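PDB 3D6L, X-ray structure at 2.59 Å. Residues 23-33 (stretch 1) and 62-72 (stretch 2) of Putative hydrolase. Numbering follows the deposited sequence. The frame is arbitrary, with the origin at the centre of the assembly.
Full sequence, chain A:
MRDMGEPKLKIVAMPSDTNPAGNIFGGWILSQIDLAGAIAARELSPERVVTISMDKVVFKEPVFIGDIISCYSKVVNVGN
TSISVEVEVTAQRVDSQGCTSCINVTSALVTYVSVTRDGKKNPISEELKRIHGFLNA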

# COMPACT_ATOMS: atom_id res chain seq x y z
N ASN A 23 11.02 -8.79 -10.63
CA ASN A 23 10.39 -10.00 -10.12
C ASN A 23 9.59 -9.69 -8.87
O ASN A 23 9.78 -8.64 -8.25
N ILE A 24 8.67 -10.59 -8.51
CA ILE A 24 7.89 -10.42 -7.30
C ILE A 24 8.82 -10.46 -6.08
O ILE A 24 9.63 -11.38 -5.92
N PHE A 25 8.69 -9.44 -5.24
CA PHE A 25 9.54 -9.23 -4.08
C PHE A 25 9.46 -10.42 -3.12
O PHE A 25 8.37 -10.86 -2.76
N GLY A 26 10.62 -10.93 -2.72
CA GLY A 26 10.71 -12.07 -1.80
C GLY A 26 10.01 -11.84 -0.48
O GLY A 26 9.40 -12.75 0.07
N GLY A 27 10.09 -10.61 0.03
CA GLY A 27 9.39 -10.21 1.26
C GLY A 27 7.86 -10.30 1.20
O GLY A 27 7.21 -10.61 2.20
N TRP A 28 7.30 -10.01 0.02
CA TRP A 28 5.88 -10.24 -0.23
C TRP A 28 5.57 -11.73 -0.14
O TRP A 28 4.56 -12.11 0.45
N ILE A 29 6.43 -12.58 -0.70
CA ILE A 29 6.21 -14.04 -0.64
C ILE A 29 6.25 -14.52 0.80
O ILE A 29 5.37 -15.25 1.25
N LEU A 30 7.30 -14.11 1.51
CA LEU A 30 7.47 -14.44 2.91
C LEU A 30 6.29 -14.02 3.79
O LEU A 30 6.02 -14.66 4.80
N SER A 31 5.61 -12.95 3.40
CA SER A 31 4.38 -12.49 4.07
C SER A 31 3.28 -13.52 3.89
O SER A 31 2.60 -13.91 4.85
N GLN A 32 3.10 -13.97 2.64
CA GLN A 32 2.16 -15.03 2.31
C GLN A 32 2.46 -16.32 3.09
O GLN A 32 1.54 -16.99 3.57
N ILE A 33 3.74 -16.64 3.21
CA ILE A 33 4.18 -17.85 3.93
C ILE A 33 3.83 -17.74 5.41
O ILE A 33 3.24 -18.67 5.98
N PRO A 62 12.00 -17.81 -9.36
CA PRO A 62 11.42 -16.45 -9.39
C PRO A 62 9.89 -16.48 -9.49
O PRO A 62 9.30 -17.40 -10.08
N VAL A 63 9.26 -15.47 -8.90
CA VAL A 63 7.82 -15.27 -9.03
C VAL A 63 7.61 -14.03 -9.91
O VAL A 63 8.33 -13.03 -9.77
N PHE A 64 6.64 -14.11 -10.83
CA PHE A 64 6.36 -13.01 -11.76
C PHE A 64 5.01 -12.35 -11.50
O PHE A 64 4.11 -12.95 -10.89
N ILE A 65 4.88 -11.11 -11.99
CA ILE A 65 3.60 -10.42 -12.05
C ILE A 65 2.58 -11.32 -12.74
O ILE A 65 2.86 -11.92 -13.79
N GLY A 66 1.40 -11.43 -12.14
CA GLY A 66 0.32 -12.20 -12.75
C GLY A 66 0.15 -13.61 -12.23
O GLY A 66 -0.94 -14.17 -12.34
N ASP A 67 1.23 -14.18 -11.67
CA ASP A 67 1.19 -15.51 -11.04
C ASP A 67 0.08 -15.59 -10.01
O ASP A 67 -0.14 -14.65 -9.24
N ILE A 68 -0.62 -16.72 -10.01
CA ILE A 68 -1.54 -17.06 -8.94
C ILE A 68 -0.70 -17.87 -7.96
O ILE A 68 -0.23 -18.96 -8.29
N ILE A 69 -0.48 -17.31 -6.77
CA ILE A 69 0.34 -17.98 -5.76
C ILE A 69 -0.54 -18.74 -4.79
O ILE A 69 -1.47 -18.18 -4.20
N SER A 70 -0.25 -20.03 -4.65
CA SER A 70 -0.95 -20.89 -3.71
C SER A 70 0.03 -21.31 -2.64
O SER A 70 1.15 -21.73 -2.94
N CYS A 71 -0.38 -21.18 -1.38
CA CYS A 71 0.43 -21.56 -0.24
C CYS A 71 -0.21 -22.74 0.44
O CYS A 71 -1.31 -22.64 1.00
N TYR A 72 0.51 -23.85 0.41
CA TYR A 72 0.11 -25.09 1.05
C TYR A 72 0.86 -25.25 2.36
O TYR A 72 1.99 -24.80 2.49

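Side-chain packing between residues 23-33, a loop leading into a helix, and residues 62-72, a turn leading into a strand. Asn-23 (chi1 m) points sideways and lays its CB 3.7 Å from Val-63 O. Ile-24 points toward the other stretch and anchors the contact: its backbone N donates a nearly straight hydrogen bond to Val-63 O (2.8 Å), while water 1 bridges the two residues again, donating to Ile-24 O (2.9 Å) and accepting from Val-63 N (3.3 Å). With both chi angles m, Ile-24 sets CG1 3.7 Å from Val-63 CG1 and CD1 4.0 Å from Ile-65 CG1, so it packs along the start of the type II turn from Phe-64 to Asp-67. That turn is braced by Phe-64 N, which donates to Asp-67 OD1 (2.7 Å). Phe-25, the N-cap residue, points away. The CA-to-CB bond of Trp-28 (chi1 t) points sideways to the other stretch, but its ring comes nearer; Ile-69 CD1 meets the ring edge, 4.1 Å from Trp-28 CZ3. Ile-29 (m, t) likewise extends CD1 to 3.5 Å from Val-63 CG2, so Val-63 (t) packs against both isoleucines. One turn on, Gln-32 (m, m) points toward the strand, with CB 3.8 Å from Cys-71 SG; its folded side chain returns NE2 to donate to Trp-28 O (3.0 Å), a bond within the helix.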

# COMPACT_ATOMS: atom_id res chain seq x y z
CB ASN A 23 11.44 -11.07 -9.83
CG ASN A 23 12.20 -11.51 -11.08
OD1 ASN A 23 11.65 -11.50 -12.19
ND2 ASN A 23 13.46 -11.87 -10.90
CB ILE A 24 6.74 -11.45 -7.18
CG1 ILE A 24 5.74 -11.28 -8.33
CG2 ILE A 24 6.03 -11.31 -5.84
CD1 ILE A 24 5.09 -9.89 -8.46
CB PHE A 25 9.14 -7.90 -3.43
CG PHE A 25 9.86 -7.58 -2.15
CD1 PHE A 25 9.14 -7.10 -1.06
CD2 PHE A 25 11.25 -7.71 -2.05
CE1 PHE A 25 9.78 -6.78 0.15
CE2 PHE A 25 11.91 -7.39 -0.85
CZ PHE A 25 11.17 -6.93 0.25
CB TRP A 28 5.46 -9.67 -1.59
CG TRP A 28 4.01 -9.90 -1.95
CD1 TRP A 28 2.95 -9.09 -1.66
CD2 TRP A 28 3.47 -11.01 -2.70
NE1 TRP A 28 1.79 -9.62 -2.16
CE2 TRP A 28 2.07 -10.80 -2.80
CE3 TRP A 28 4.03 -12.16 -3.27
CZ2 TRP A 28 1.23 -11.70 -3.46
CZ3 TRP A 28 3.19 -13.06 -3.93
CH2 TRP A 28 1.80 -12.82 -4.02
CB ILE A 29 7.23 -14.86 -1.46
CG1 ILE A 29 7.35 -14.33 -2.89
CG2 ILE A 29 6.78 -16.32 -1.51
CD1 ILE A 29 8.50 -14.96 -3.67
CB LEU A 30 8.78 -13.82 3.42
CG LEU A 30 9.98 -14.75 3.62
CD1 LEU A 30 9.92 -15.98 2.74
CD2 LEU A 30 11.26 -14.00 3.37
CB SER A 31 3.91 -11.15 3.51
OG SER A 31 4.92 -10.16 3.61
CB GLN A 32 2.17 -15.33 0.81
CG GLN A 32 2.10 -14.10 -0.11
CD GLN A 32 1.14 -12.99 0.37
OE1 GLN A 32 -0.03 -13.25 0.71
NE2 GLN A 32 1.63 -11.75 0.38
CB ILE A 33 5.69 -18.11 3.72
CG1 ILE A 33 5.93 -18.57 2.28
CG2 ILE A 33 6.21 -19.14 4.73
CD1 ILE A 33 7.38 -18.51 1.81
CB PRO A 62 11.97 -15.85 -10.68
CG PRO A 62 13.13 -16.70 -11.07
CD PRO A 62 12.87 -18.06 -10.52
CB VAL A 63 7.14 -15.11 -7.64
CG1 VAL A 63 5.64 -14.93 -7.77
CG2 VAL A 63 7.44 -16.32 -6.77
CB PHE A 64 6.41 -13.47 -13.22
CG PHE A 64 7.71 -14.13 -13.60
CD1 PHE A 64 7.71 -15.25 -14.43
CD2 PHE A 64 8.93 -13.64 -13.14
CE1 PHE A 64 8.90 -15.87 -14.79
CE2 PHE A 64 10.13 -14.25 -13.49
CZ PHE A 64 10.12 -15.37 -14.31
CB ILE A 65 3.72 -9.08 -12.82
CG1 ILE A 65 4.59 -8.08 -12.02
CG2 ILE A 65 2.35 -8.49 -13.13
CD1 ILE A 65 5.07 -6.87 -12.81
CB ASP A 67 2.50 -15.85 -10.32
CG ASP A 67 3.66 -16.08 -11.26
OD1 ASP A 67 4.80 -16.12 -10.75
OD2 ASP A 67 3.46 -16.22 -12.49
CB ILE A 68 -2.75 -17.90 -9.44
CG1 ILE A 68 -3.28 -17.39 -10.80
CG2 ILE A 68 -3.86 -17.97 -8.38
CD1 ILE A 68 -3.76 -15.94 -10.83
CB ILE A 69 1.30 -17.00 -5.03
CG1 ILE A 69 2.55 -16.75 -5.89
CG2 ILE A 69 1.77 -17.56 -3.70
CD1 ILE A 69 2.33 -15.72 -6.95
CB SER A 70 -1.53 -22.10 -4.43
OG SER A 70 -2.58 -21.72 -5.31
CB CYS A 71 0.55 -20.41 0.76
SG CYS A 71 1.24 -18.90 0.09
CB TYR A 72 0.42 -26.26 0.14
CG TYR A 72 -0.30 -26.21 -1.19
CD1 TYR A 72 0.24 -25.52 -2.27
CD2 TYR A 72 -1.53 -26.87 -1.36
CE1 TYR A 72 -0.42 -25.47 -3.50
CE2 TYR A 72 -2.20 -26.83 -2.59
CZ TYR A 72 -1.64 -26.13 -3.65
OH TYR A 72 -2.29 -26.10 -4.86
O HOH W 1 11.19 -13.62 -7.01